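Local coordinates for protein beta-N-acetylhexosaminidase (Arthrobacter aurescens, PDB 3RCN) that probably hydrolyses terminal non-reducing N-acetyl-D-hexosamine residues from N-acetyl-beta-D-hexosaminides, as a glycosyl hydrolase of family 20, at residues A[68-79]-A[86-97]; A[222-230]-A[299-307]. All coordinates share one frame; numbering follows the deposited sequence.

Contact 1 (A[68-79]-A[86-97])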
ATOM      1  N   ARG A  68      -4.732  30.965   1.391  1.00 42.81           N
ATOM      2  CA  ARG A  68      -5.964  31.341   0.682  1.00 43.13           C
ATOM      3  C   ARG A  68      -6.021  30.721  -0.705  1.00 44.12           C
ATOM      4  O   ARG A  68      -5.071  30.843  -1.477  1.00 46.52           O
ATOM      5  CB  ARG A  68      -6.048  32.853   0.528  1.00 46.38           C
ATOM      6  CG  ARG A  68      -5.751  33.589   1.800  1.00 52.06           C
ATOM      7  CD  ARG A  68      -5.577  35.079   1.595  1.00 52.24           C
ATOM      8  NE  ARG A  68      -5.196  35.674   2.866  1.00 55.41           N
ATOM      9  CZ  ARG A  68      -4.534  36.814   3.005  1.00 56.15           C
ATOM     10  NH1 ARG A  68      -4.171  37.515   1.939  1.00 47.52           N
ATOM     11  NH2 ARG A  68      -4.233  37.248   4.221  1.00 53.09           N
ATOM     12  N   LEU A  69      -7.132  30.053  -1.010  1.00 41.30           N
ATOM     13  CA  LEU A  69      -7.387  29.562  -2.363  1.00 38.47           C
ATOM     14  C   LEU A  69      -8.483  30.415  -2.996  1.00 43.87           C
ATOM     15  O   LEU A  69      -9.656  30.323  -2.623  1.00 46.78           O
ATOM     16  CB  LEU A  69      -7.803  28.091  -2.330  1.00 34.87           C
ATOM     17  CG  LEU A  69      -6.955  27.205  -1.415  1.00 39.10           C
ATOM     18  CD1 LEU A  69      -7.518  25.794  -1.387  1.00 41.14           C
ATOM     19  CD2 LEU A  69      -5.488  27.212  -1.835  1.00 33.66           C
ATOM     20  N   LEU A  70      -8.094  31.234  -3.967  1.00 45.24           N
ATOM     21  CA  LEU A  70      -9.000  32.229  -4.550  1.00 48.40           C
ATOM     22  C   LEU A  70      -9.345  31.960  -6.012  1.00 46.74           C
ATOM     23  O   LEU A  70      -8.471  31.649  -6.824  1.00 45.03           O
ATOM     24  CB  LEU A  70      -8.395  33.625  -4.414  1.00 45.23           C
ATOM     25  CG  LEU A  70      -8.071  33.989  -2.971  1.00 47.70           C
ATOM     26  CD1 LEU A  70      -7.244  35.246  -2.935  1.00 48.60           C
ATOM     27  CD2 LEU A  70      -9.357  34.147  -2.165  1.00 44.27           C
ATOM     28  N   LEU A  71     -10.628  32.091  -6.337  1.00 50.05           N
ATOM     29  CA  LEU A  71     -11.096  31.927  -7.713  1.00 50.71           C
ATOM     30  C   LEU A  71     -10.769  33.146  -8.564  1.00 54.95           C
ATOM     31  O   LEU A  71     -11.115  34.274  -8.202  1.00 53.61           O
ATOM     32  CB  LEU A  71     -12.601  31.692  -7.753  1.00 45.32           C
ATOM     33  CG  LEU A  71     -13.078  31.270  -9.137  1.00 50.06           C
ATOM     34  CD1 LEU A  71     -13.177  29.756  -9.201  1.00 45.65           C
ATOM     35  CD2 LEU A  71     -14.410  31.919  -9.471  1.00 55.15           C
ATOM     36  N   ASP A  72     -10.088  32.903  -9.682  1.00 55.38           N
ATOM     37  CA  ASP A  72      -9.794  33.925 -10.692  1.00 58.85           C
ATOM     38  C   ASP A  72     -10.295  33.485 -12.071  1.00 55.17           C
ATOM     39  O   ASP A  72      -9.599  32.759 -12.781  1.00 51.13           O
ATOM     40  CB  ASP A  72      -8.300  34.260 -10.767  1.00 52.57           C
ATOM     41  CG  ASP A  72      -7.989  35.294 -11.851  1.00 60.65           C
ATOM     42  OD1 ASP A  72      -8.914  35.696 -12.606  1.00 51.53           O
ATOM     43  OD2 ASP A  72      -6.812  35.700 -11.958  1.00 68.21           O
ATOM     44  N   PRO A  73     -11.511  33.911 -12.439  1.00 52.35           N
ATOM     45  CA  PRO A  73     -12.180  33.419 -13.654  1.00 47.04           C
ATOM     46  C   PRO A  73     -11.388  33.689 -14.936  1.00 48.72           C
ATOM     47  O   PRO A  73     -11.657  33.046 -15.955  1.00 44.42           O
ATOM     48  CB  PRO A  73     -13.511  34.181 -13.671  1.00 41.33           C
ATOM     49  CG  PRO A  73     -13.623  34.850 -12.300  1.00 46.39           C
ATOM     50  CD  PRO A  73     -12.225  35.046 -11.827  1.00 49.13           C
ATOM     51  N   SER A  74     -10.419  34.601 -14.887  1.00 51.92           N
ATOM     52  CA  SER A  74      -9.629  34.919 -16.078  1.00 51.27           C
ATOM     53  C   SER A  74      -8.548  33.871 -16.386  1.00 47.96           C
ATOM     54  O   SER A  74      -7.997  33.838 -17.486  1.00 51.74           O
ATOM     55  CB  SER A  74      -9.007  36.313 -15.966  1.00 55.30           C
ATOM     56  OG  SER A  74      -7.926  36.304 -15.049  1.00 66.11           O
ATOM     57  N   LEU A  75      -8.227  33.038 -15.404  1.00 40.92           N
ATOM     58  CA  LEU A  75      -7.339  31.891 -15.601  1.00 41.35           C
ATOM     59  C   LEU A  75      -8.072  30.681 -16.185  1.00 37.22           C
ATOM     60  O   LEU A  75      -9.261  30.486 -15.934  1.00 41.57           O
ATOM     61  CB  LEU A  75      -6.698  31.483 -14.272  1.00 46.94           C
ATOM     62  CG  LEU A  75      -5.813  32.504 -13.568  1.00 48.79           C
ATOM     63  CD1 LEU A  75      -5.766  32.214 -12.085  1.00 46.24           C
ATOM     64  CD2 LEU A  75      -4.422  32.466 -14.163  1.00 52.24           C
ATOM     65  N   ASP A  76      -7.361  29.853 -16.941  1.00 32.02           N
ATOM     66  CA  ASP A  76      -7.887  28.529 -17.303  1.00 41.87           C
ATOM     67  C   ASP A  76      -8.190  27.664 -16.071  1.00 48.25           C
ATOM     68  O   ASP A  76      -7.572  27.822 -15.006  1.00 49.89           O
ATOM     69  CB  ASP A  76      -6.917  27.777 -18.223  1.00 49.53           C
ATOM     70  CG  ASP A  76      -7.366  26.336 -18.493  1.00 71.02           C
ATOM     71  OD1 ASP A  76      -6.775  25.396 -17.907  1.00 67.63           O
ATOM     72  OD2 ASP A  76      -8.320  26.145 -19.288  1.00 84.60           O
ATOM     73  N   ALA A  77      -9.148  26.752 -16.222  1.00 50.62           N
ATOM     74  CA  ALA A  77      -9.561  25.851 -15.143  1.00 47.89           C
ATOM     75  C   ALA A  77      -8.431  25.043 -14.489  1.00 40.30           C
ATOM     76  O   ALA A  77      -8.468  24.820 -13.291  1.00 35.41           O
ATOM     77  CB  ALA A  77     -10.666  24.911 -15.626  1.00 45.44           C
ATOM     78  N   GLU A  78      -7.460  24.576 -15.271  1.00 39.07           N
ATOM     79  CA  GLU A  78      -6.343  23.794 -14.725  1.00 32.56           C
ATOM     80  C   GLU A  78      -5.148  24.675 -14.402  1.00 38.28           C
ATOM     81  O   GLU A  78      -4.091  24.184 -14.029  1.00 43.86           O
ATOM     82  CB  GLU A  78      -5.902  22.679 -15.678  1.00 36.56           C
ATOM     83  CG  GLU A  78      -6.795  21.440 -15.693  1.00 47.00           C
ATOM     84  CD  GLU A  78      -6.105  20.223 -16.310  1.00 53.31           C
ATOM     85  OE1 GLU A  78      -5.504  20.369 -17.398  1.00 54.34           O
ATOM     86  OE2 GLU A  78      -6.155  19.125 -15.699  1.00 53.77           O
ATOM     87  N   ALA A  79      -5.317  25.980 -14.559  1.00 38.31           N
ATOM     88  CA  ALA A  79      -4.230  26.933 -14.382  1.00 40.55           C
ATOM     89  C   ALA A  79      -4.304  27.617 -13.013  1.00 44.52           C
ATOM     90  O   ALA A  79      -5.385  27.789 -12.451  1.00 51.14           O
ATOM     91  CB  ALA A  79      -4.240  27.977 -15.513  1.00 31.41           C
ATOM     92  N   ASP A  86       2.938  38.136   3.035  1.00 61.03           N
ATOM     93  CA  ASP A  86       2.431  37.974   4.400  1.00 73.82           C
ATOM     94  C   ASP A  86       1.534  36.706   4.529  1.00 59.58           C
ATOM     95  O   ASP A  86       1.293  36.209   5.643  1.00 55.07           O
ATOM     96  CB  ASP A  86       1.658  39.226   4.838  1.00 86.70           C
ATOM     97  CG  ASP A  86       0.356  39.425   4.055  1.00 97.99           C
ATOM     98  OD1 ASP A  86       0.421  39.739   2.843  1.00101.05           O
ATOM     99  OD2 ASP A  86      -0.735  39.280   4.657  1.00 98.24           O
ATOM    100  N   ALA A  87       1.009  36.219   3.401  1.00 54.83           N
ATOM    101  CA  ALA A  87       0.258  34.953   3.345  1.00 43.48           C
ATOM    102  C   ALA A  87       0.565  34.127   2.089  1.00 47.16           C
ATOM    103  O   ALA A  87       1.233  34.593   1.161  1.00 50.02           O
ATOM    104  CB  ALA A  87      -1.242  35.205   3.461  1.00 41.82           C
ATOM    105  N   VAL A  88       0.093  32.886   2.076  1.00 44.09           N
ATOM    106  CA  VAL A  88       0.189  32.044   0.888  1.00 41.11           C
ATOM    107  C   VAL A  88      -1.097  32.147   0.072  1.00 48.00           C
ATOM    108  O   VAL A  88      -2.149  31.691   0.511  1.00 56.50           O
ATOM    109  CB  VAL A  88       0.418  30.580   1.289  1.00 40.67           C
ATOM    110  CG1 VAL A  88       0.257  29.651   0.092  1.00 37.27           C
ATOM    111  CG2 VAL A  88       1.792  30.434   1.925  1.00 35.16           C
ATOM    112  N   VAL A  89      -1.016  32.741  -1.114  1.00 43.68           N
ATOM    113  CA  VAL A  89      -2.212  32.969  -1.917  1.00 42.38           C
ATOM    114  C   VAL A  89      -2.193  32.206  -3.241  1.00 45.68           C
ATOM    115  O   VAL A  89      -1.353  32.459  -4.102  1.00 52.00           O
ATOM    116  CB  VAL A  89      -2.408  34.468  -2.206  1.00 44.04           C
ATOM    117  CG1 VAL A  89      -3.599  34.676  -3.126  1.00 45.86           C
ATOM    118  CG2 VAL A  89      -2.602  35.226  -0.917  1.00 43.23           C
ATOM    119  N   ILE A  90      -3.124  31.271  -3.396  1.00 44.68           N
ATOM    120  CA  ILE A  90      -3.224  30.482  -4.621  1.00 36.03           C
ATOM    121  C   ILE A  90      -4.478  30.873  -5.373  1.00 35.95           C
ATOM    122  O   ILE A  90      -5.584  30.629  -4.892  1.00 38.36           O
ATOM    123  CB  ILE A  90      -3.285  28.972  -4.321  1.00 32.91           C
ATOM    124  CG1 ILE A  90      -1.987  28.498  -3.674  1.00 37.27           C
ATOM    125  CG2 ILE A  90      -3.523  28.176  -5.590  1.00 34.64           C
ATOM    126  CD1 ILE A  90      -2.069  27.081  -3.141  1.00 35.42           C
ATOM    127  N   SER A  91      -4.298  31.496  -6.537  1.00 35.93           N
ATOM    128  CA  SER A  91      -5.400  31.843  -7.452  1.00 34.76           C
ATOM    129  C   SER A  91      -5.573  30.770  -8.530  1.00 39.80           C
ATOM    130  O   SER A  91      -4.593  30.317  -9.125  1.00 41.10           O
ATOM    131  CB  SER A  91      -5.117  33.178  -8.160  1.00 34.51           C
ATOM    132  OG  SER A  91      -4.800  34.214  -7.250  1.00 47.11           O
ATOM    133  N   ALA A  92      -6.808  30.375  -8.809  1.00 36.68           N
ATOM    134  CA  ALA A  92      -7.043  29.424  -9.895  1.00 35.19           C
ATOM    135  C   ALA A  92      -8.373  29.667 -10.624  1.00 36.36           C
ATOM    136  O   ALA A  92      -9.268  30.334 -10.092  1.00 35.70           O
ATOM    137  CB  ALA A  92      -6.950  27.983  -9.369  1.00 26.96           C
ATOM    138  N   GLY A  93      -8.500  29.130 -11.838  1.00 37.17           N
ATOM    139  CA  GLY A  93      -9.743  29.238 -12.597  1.00 41.38           C
ATOM    140  C   GLY A  93     -10.772  28.185 -12.199  1.00 46.25           C
ATOM    141  O   GLY A  93     -11.959  28.278 -12.525  1.00 47.36           O
ATOM    142  N   GLY A  94     -10.308  27.170 -11.479  1.00 44.34           N
ATOM    143  CA  GLY A  94     -11.179  26.115 -11.004  1.00 42.77           C
ATOM    144  C   GLY A  94     -10.542  25.232  -9.941  1.00 40.40           C
ATOM    145  O   GLY A  94      -9.395  25.434  -9.540  1.00 37.28           O
ATOM    146  N   ALA A  95     -11.309  24.249  -9.490  1.00 32.62           N
ATOM    147  CA  ALA A  95     -10.863  23.293  -8.503  1.00 33.07           C
ATOM    148  C   ALA A  95      -9.544  22.630  -8.893  1.00 37.89           C
ATOM    149  O   ALA A  95      -8.582  22.642  -8.113  1.00 41.11           O
ATOM    150  CB  ALA A  95     -11.928  22.253  -8.280  1.00 31.86           C
ATOM    151  N   ALA A  96      -9.495  22.055 -10.090  1.00 28.60           N
ATOM    152  CA  ALA A  96      -8.278  21.400 -10.547  1.00 28.86           C
ATOM    153  C   ALA A  96      -7.077  22.341 -10.496  1.00 34.59           C
ATOM    154  O   ALA A  96      -5.977  21.929 -10.131  1.00 40.09           O
ATOM    155  CB  ALA A  96      -8.457  20.849 -11.944  1.00 34.35           C
ATOM    156  N   GLY A  97      -7.284  23.604 -10.856  1.00 30.92           N
ATOM    157  CA  GLY A  97      -6.204  24.573 -10.824  1.00 27.53           C
ATOM    158  C   GLY A  97      -5.688  24.773  -9.411  1.00 36.83           C
ATOM    159  O   GLY A  97      -4.480  24.752  -9.162  1.00 38.75           O
TER
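Arg-68 extends its side chain back along strand 88-92, over Val-89 and Ala-87, where 68-71 and 88-92 pair in parallel. CB comes within 4.1 Å of Val-88 O, and CG stands beside the backbone N (chi1 -47°); from there the chain runs extended to NE. CD passes obliquely over Val-89, 3.9 Å from its CG2. NE makes a weak hydrogen bond to Ala-65 O, while the guanidinium lies flat over Ala-87, whose CB sits over the centre of one face, 3.6 Å from its plane. NH1 lies 4.0 Å from both Val-89 CG2 and Ala-87 CB. At the tip NH2 stays 4.1 Å from Asp-86 OD2, too long for a salt bridge. Replacing this arginine with a serine removes the flat group over Ala-87 CB and the contact on Val-89 CG2, and would probably leave Asp-86 without this nearby positive charge.

Backbone bonds hold the register: Arg-68 N to Val-88 O, Ile-90 N to Arg-68 O, Leu-70 N to Ile-90 O, Ala-92 N to Leu-70 O and Asp-72 N to Ala-92 O. On the face shared with Arg-68, Leu-70 CD1 meets Val-89 CG1 at 3.7 Å. On the other face Leu-69 and Ile-90 lie side by side, CD2 against CD1. Past strand 68-71 the chain makes two type I turns, in which Asp-72 and Asp-76 each form an Asx turn, and Leu-75 packs back with CD1 3.7 Å from Ser-91 O.

Strand 88-92 thus runs between strand 67-71 and its antiparallel neighbour 80-84 in the mixed sheet of the N-terminal domain. Helix 95-109 starts right after it and covers Val-88 and Ala-92, while Glu-78 reaches across to Arg-141 of strand 140-146, a strand of the barrel sheet, in a salt bridge.

Contact 2 (A[222-230]-A[299-307]); sequences TQDDLREIV and DEVVEIFPS
Ile-304, Leu-226, Val-230 and Phe-305 make the apolar centre where helix 223-230 leans on the end of helix 299-304. Ile-304 fills the middle: with CG2 anti to the backbone N, that methyl is carried between Leu-226 CB, 3.7 Å from CG2, and one face of the Phe-305 ring, where it rests toward the rim. Val-230 spreads its two branches over the exit from the second helix. CG2 approaches Phe-305 CD2 obliquely at 3.6 Å, while CG1 slides past the proline ring, 3.5 Å from Pro-306 CD. Leu-226 CD2 touches the far end of the phenyl ring at CZ.

Outward, the CD1 tip of Ile-304 is bracketed by polar side chains. It sits 3.7 Å above the plane of the Arg-227 guanidinium, off-centre on one face, and lies 3.6 Å from Gln-223 OE1. Arg-227 is held there by a salt bridge from NH1 to Asp-224 of its own helix, with a weak hydrogen bond.

At the polar edge Gln-223 NE2 donates to Glu-300 OE1 over 2.9 Å, a bent bond (N-H...O 136°) with amide and carboxylate planes 66° apart. The same amide nitrogen also donates to Gln-185 O, and both Glu-300 oxygens take backbone N-H groups, from Asn-187 and Arg-188, so one loop is gripped by both helices.

The two helices belong to the outer layer of the alpha-beta barrel, running in similar directions 42° apart. Phe-305 turns inward to Val-240 and Pro-242 of strand 239-243, Ile-229 packs on helix 154-166, and Asp-225 and Glu-228 reach Arg-115 of the second subunit.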
ATOM      1  N   THR A 222     -14.104  -5.178  -6.366  1.00 31.19           N
ATOM      2  CA  THR A 222     -15.546  -5.243  -6.265  1.00 31.06           C
ATOM      3  C   THR A 222     -16.009  -3.918  -6.780  1.00 32.60           C
ATOM      4  O   THR A 222     -15.191  -3.039  -7.058  1.00 34.02           O
ATOM      5  CB  THR A 222     -16.018  -5.325  -4.811  1.00 35.80           C
ATOM      6  OG1 THR A 222     -15.639  -4.121  -4.137  1.00 34.23           O
ATOM      7  CG2 THR A 222     -15.423  -6.538  -4.095  1.00 19.85           C
ATOM      8  N   GLN A 223     -17.321  -3.739  -6.856  1.00 39.86           N
ATOM      9  CA  GLN A 223     -17.847  -2.512  -7.428  1.00 40.71           C
ATOM     10  C   GLN A 223     -17.591  -1.373  -6.455  1.00 35.80           C
ATOM     11  O   GLN A 223     -17.279  -0.253  -6.860  1.00 37.56           O
ATOM     12  CB  GLN A 223     -19.326  -2.659  -7.782  1.00 38.79           C
ATOM     13  CG  GLN A 223     -19.598  -3.886  -8.650  1.00 44.34           C
ATOM     14  CD  GLN A 223     -20.602  -3.631  -9.780  1.00 44.41           C
ATOM     15  OE1 GLN A 223     -21.551  -2.853  -9.632  1.00 41.13           O
ATOM     16  NE2 GLN A 223     -20.388  -4.289 -10.913  1.00 35.18           N
ATOM     17  N   ASP A 224     -17.684  -1.682  -5.168  1.00 34.29           N
ATOM     18  CA  ASP A 224     -17.387  -0.704  -4.132  1.00 32.07           C
ATOM     19  C   ASP A 224     -15.921  -0.285  -4.138  1.00 31.83           C
ATOM     20  O   ASP A 224     -15.597   0.865  -3.840  1.00 36.35           O
ATOM     21  CB  ASP A 224     -17.784  -1.240  -2.772  1.00 38.60           C
ATOM     22  CG  ASP A 224     -19.236  -0.991  -2.462  1.00 47.11           C
ATOM     23  OD1 ASP A 224     -19.809  -0.077  -3.089  1.00 47.15           O
ATOM     24  OD2 ASP A 224     -19.797  -1.696  -1.587  1.00 52.47           O
ATOM     25  N   ASP A 225     -15.041  -1.219  -4.489  1.00 28.60           N
ATOM     26  CA  ASP A 225     -13.618  -0.933  -4.591  1.00 31.11           C
ATOM     27  C   ASP A 225     -13.358   0.014  -5.759  1.00 32.09           C
ATOM     28  O   ASP A 225     -12.569   0.957  -5.649  1.00 30.77           O
ATOM     29  CB  ASP A 225     -12.813  -2.223  -4.791  1.00 41.74           C
ATOM     30  CG  ASP A 225     -12.854  -3.149  -3.579  1.00 56.45           C
ATOM     31  OD1 ASP A 225     -12.735  -4.376  -3.799  1.00 61.71           O
ATOM     32  OD2 ASP A 225     -12.987  -2.671  -2.421  1.00 58.57           O
ATOM     33  N   LEU A 226     -14.019  -0.249  -6.884  1.00 27.06           N
ATOM     34  CA  LEU A 226     -13.853   0.593  -8.055  1.00 25.86           C
ATOM     35  C   LEU A 226     -14.426   1.972  -7.802  1.00 21.55           C
ATOM     36  O   LEU A 226     -13.818   2.971  -8.146  1.00 26.47           O
ATOM     37  CB  LEU A 226     -14.497  -0.052  -9.274  1.00 27.88           C
ATOM     38  CG  LEU A 226     -13.796  -1.351  -9.666  1.00 26.72           C
ATOM     39  CD1 LEU A 226     -14.617  -2.142 -10.662  1.00 28.42           C
ATOM     40  CD2 LEU A 226     -12.439  -1.041 -10.219  1.00 23.50           C
ATOM     41  N   ARG A 227     -15.599   2.023  -7.188  1.00 28.11           N
ATOM     42  CA  ARG A 227     -16.195   3.300  -6.836  1.00 28.00           C
ATOM     43  C   ARG A 227     -15.171   4.118  -6.061  1.00 35.95           C
ATOM     44  O   ARG A 227     -14.864   5.249  -6.427  1.00 44.36           O
ATOM     45  CB  ARG A 227     -17.446   3.095  -5.988  1.00 28.88           C
ATOM     46  CG  ARG A 227     -18.619   2.515  -6.727  1.00 32.27           C
ATOM     47  CD  ARG A 227     -19.943   2.840  -6.015  1.00 38.26           C
ATOM     48  NE  ARG A 227     -21.104   2.375  -6.780  1.00 48.22           N
ATOM     49  CZ  ARG A 227     -21.605   1.143  -6.706  1.00 55.03           C
ATOM     50  NH1 ARG A 227     -21.052   0.247  -5.891  1.00 60.01           N
ATOM     51  NH2 ARG A 227     -22.657   0.799  -7.442  1.00 49.31           N
ATOM     52  N   GLU A 228     -14.637   3.525  -4.996  1.00 30.76           N
ATOM     53  CA  GLU A 228     -13.623   4.166  -4.173  1.00 30.72           C
ATOM     54  C   GLU A 228     -12.460   4.703  -5.009  1.00 27.70           C
ATOM     55  O   GLU A 228     -12.052   5.855  -4.869  1.00 27.85           O
ATOM     56  CB  GLU A 228     -13.114   3.198  -3.101  1.00 21.54           C
ATOM     57  CG  GLU A 228     -12.076   3.806  -2.142  1.00 26.20           C
ATOM     58  CD  GLU A 228     -11.660   2.855  -0.989  1.00 51.79           C
ATOM     59  OE1 GLU A 228     -11.953   1.642  -1.051  1.00 42.77           O
ATOM     60  OE2 GLU A 228     -11.029   3.321  -0.011  1.00 53.75           O
ATOM     61  N   ILE A 229     -11.930   3.868  -5.886  1.00 24.03           N
ATOM     62  CA  ILE A 229     -10.804   4.278  -6.697  1.00 21.67           C
ATOM     63  C   ILE A 229     -11.179   5.481  -7.558  1.00 33.80           C
ATOM     64  O   ILE A 229     -10.379   6.426  -7.689  1.00 28.16           O
ATOM     65  CB  ILE A 229     -10.336   3.135  -7.588  1.00 21.33           C
ATOM     66  CG1 ILE A 229      -9.522   2.141  -6.765  1.00 25.20           C
ATOM     67  CG2 ILE A 229      -9.506   3.678  -8.733  1.00 20.51           C
ATOM     68  CD1 ILE A 229      -9.383   0.783  -7.406  1.00 26.85           C
ATOM     69  N   VAL A 230     -12.395   5.442  -8.126  1.00 25.30           N
ATOM     70  CA  VAL A 230     -12.921   6.538  -8.932  1.00 27.55           C
ATOM     71  C   VAL A 230     -13.100   7.820  -8.112  1.00 31.04           C
ATOM     72  O   VAL A 230     -12.729   8.911  -8.555  1.00 34.82           O
ATOM     73  CB  VAL A 230     -14.269   6.167  -9.634  1.00 37.12           C
ATOM     74  CG1 VAL A 230     -14.911   7.404 -10.242  1.00 29.37           C
ATOM     75  CG2 VAL A 230     -14.063   5.106 -10.711  1.00 27.79           C
ATOM     76  N   ASP A 299     -23.044  -1.789 -19.317  1.00 39.04           N
ATOM     77  CA  ASP A 299     -24.093  -1.161 -18.520  1.00 39.33           C
ATOM     78  C   ASP A 299     -23.610  -0.985 -17.092  1.00 42.71           C
ATOM     79  O   ASP A 299     -23.833   0.054 -16.480  1.00 50.09           O
ATOM     80  CB  ASP A 299     -25.357  -2.018 -18.494  1.00 46.35           C
ATOM     81  CG  ASP A 299     -26.187  -1.892 -19.757  1.00 54.72           C
ATOM     82  OD1 ASP A 299     -26.051  -0.872 -20.465  1.00 63.83           O
ATOM     83  OD2 ASP A 299     -26.985  -2.814 -20.036  1.00 53.48           O
ATOM     84  N   GLU A 300     -22.956  -2.002 -16.546  1.00 38.60           N
ATOM     85  CA  GLU A 300     -22.429  -1.865 -15.195  1.00 39.45           C
ATOM     86  C   GLU A 300     -21.214  -0.949 -15.163  1.00 35.01           C
ATOM     87  O   GLU A 300     -21.101  -0.113 -14.271  1.00 28.60           O
ATOM     88  CB  GLU A 300     -22.160  -3.228 -14.550  1.00 37.51           C
ATOM     89  CG  GLU A 300     -23.450  -4.030 -14.416  1.00 43.31           C
ATOM     90  CD  GLU A 300     -23.315  -5.273 -13.562  1.00 54.98           C
ATOM     91  OE1 GLU A 300     -22.592  -5.223 -12.536  1.00 58.12           O
ATOM     92  OE2 GLU A 300     -23.947  -6.299 -13.915  1.00 55.42           O
ATOM     93  N   VAL A 301     -20.330  -1.073 -16.149  1.00 36.27           N
ATOM     94  CA  VAL A 301     -19.161  -0.198 -16.210  1.00 36.69           C
ATOM     95  C   VAL A 301     -19.581   1.259 -16.125  1.00 37.93           C
ATOM     96  O   VAL A 301     -19.011   2.049 -15.379  1.00 39.36           O
ATOM     97  CB  VAL A 301     -18.390  -0.363 -17.520  1.00 36.87           C
ATOM     98  CG1 VAL A 301     -17.348   0.759 -17.671  1.00 16.54           C
ATOM     99  CG2 VAL A 301     -17.753  -1.732 -17.596  1.00 37.20           C
ATOM    100  N   VAL A 302     -20.605   1.600 -16.890  1.00 36.22           N
ATOM    101  CA  VAL A 302     -21.005   2.987 -17.051  1.00 34.66           C
ATOM    102  C   VAL A 302     -21.648   3.545 -15.782  1.00 35.48           C
ATOM    103  O   VAL A 302     -21.609   4.750 -15.524  1.00 37.63           O
ATOM    104  CB  VAL A 302     -21.889   3.137 -18.312  1.00 33.73           C
ATOM    105  CG1 VAL A 302     -23.208   3.846 -18.014  1.00 28.08           C
ATOM    106  CG2 VAL A 302     -21.104   3.826 -19.391  1.00 32.66           C
ATOM    107  N   GLU A 303     -22.215   2.647 -14.983  1.00 34.43           N
ATOM    108  CA  GLU A 303     -22.727   2.983 -13.659  1.00 42.18           C
ATOM    109  C   GLU A 303     -21.589   3.317 -12.662  1.00 41.10           C
ATOM    110  O   GLU A 303     -21.709   4.235 -11.849  1.00 35.29           O
ATOM    111  CB  GLU A 303     -23.588   1.828 -13.136  1.00 54.25           C
ATOM    112  CG  GLU A 303     -24.337   2.138 -11.853  1.00 72.78           C
ATOM    113  CD  GLU A 303     -25.284   3.315 -12.010  1.00 87.50           C
ATOM    114  OE1 GLU A 303     -25.856   3.466 -13.114  1.00 89.97           O
ATOM    115  OE2 GLU A 303     -25.449   4.094 -11.038  1.00 92.18           O
ATOM    116  N   ILE A 304     -20.498   2.555 -12.726  1.00 38.29           N
ATOM    117  CA  ILE A 304     -19.339   2.749 -11.855  1.00 39.27           C
ATOM    118  C   ILE A 304     -18.423   3.926 -12.231  1.00 38.57           C
ATOM    119  O   ILE A 304     -18.065   4.735 -11.375  1.00 41.39           O
ATOM    120  CB  ILE A 304     -18.469   1.467 -11.811  1.00 36.66           C
ATOM    121  CG1 ILE A 304     -19.321   0.235 -11.465  1.00 31.16           C
ATOM    122  CG2 ILE A 304     -17.303   1.653 -10.869  1.00 28.01           C
ATOM    123  CD1 ILE A 304     -20.159   0.407 -10.218  1.00 38.34           C
ATOM    124  N   PHE A 305     -18.040   3.993 -13.507  1.00 33.32           N
ATOM    125  CA  PHE A 305     -17.117   5.006 -14.034  1.00 28.31           C
ATOM    126  C   PHE A 305     -17.856   6.122 -14.773  1.00 32.77           C
ATOM    127  O   PHE A 305     -18.410   5.898 -15.852  1.00 31.13           O
ATOM    128  CB  PHE A 305     -16.131   4.371 -15.024  1.00 25.89           C
ATOM    129  CG  PHE A 305     -15.327   3.250 -14.449  1.00 34.90           C
ATOM    130  CD1 PHE A 305     -15.830   1.959 -14.429  1.00 37.53           C
ATOM    131  CD2 PHE A 305     -14.067   3.486 -13.919  1.00 33.64           C
ATOM    132  CE1 PHE A 305     -15.086   0.921 -13.883  1.00 39.33           C
ATOM    133  CE2 PHE A 305     -13.319   2.456 -13.367  1.00 33.09           C
ATOM    134  CZ  PHE A 305     -13.817   1.169 -13.353  1.00 32.07           C
ATOM    135  N   PRO A 306     -17.847   7.331 -14.202  1.00 27.61           N
ATOM    136  CA  PRO A 306     -18.408   8.569 -14.759  1.00 25.61           C
ATOM    137  C   PRO A 306     -17.688   9.098 -16.010  1.00 33.93           C
ATOM    138  O   PRO A 306     -18.235   9.950 -16.693  1.00 51.88           O
ATOM    139  CB  PRO A 306     -18.272   9.559 -13.601  1.00 23.45           C
ATOM    140  CG  PRO A 306     -17.135   9.039 -12.805  1.00 27.06           C
ATOM    141  CD  PRO A 306     -17.260   7.549 -12.873  1.00 26.11           C
ATOM    142  N   SER A 307     -16.492   8.602 -16.298  1.00 34.24           N
ATOM    143  CA  SER A 307     -15.647   9.097 -17.391  1.00 34.72           C
ATOM    144  C   SER A 307     -16.332   9.243 -18.777  1.00 31.12           C
ATOM    145  O   SER A 307     -16.991   8.316 -19.251  1.00 34.07           O
ATOM    146  CB  SER A 307     -14.459   8.147 -17.534  1.00 26.72           C
ATOM    147  OG  SER A 307     -13.739   8.378 -18.730  1.00 22.58           O
TER

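From the N terminus, contact 1 comes first and closes a short loop: only six residues, mostly strand 80-84, lie between its segments. It is complete before contact 2 opens, so the two follow in series, neither nested nor crossed. Contact 2 closes a much longer excursion of 68 residues through strand 239-243 and most of helix 288-304. Contact 1 joins two neighbouring strands of the N-terminal sheet; contact 2 joins two helices of the catalytic barrel. Their centres are 30 Å apart and their nearest atoms about 13 Å, yet His-237, just beyond helix 223-235, touches Ala-95 and Ala-96 of contact 1. Both lie away from Glu-316, the predicted proton donor.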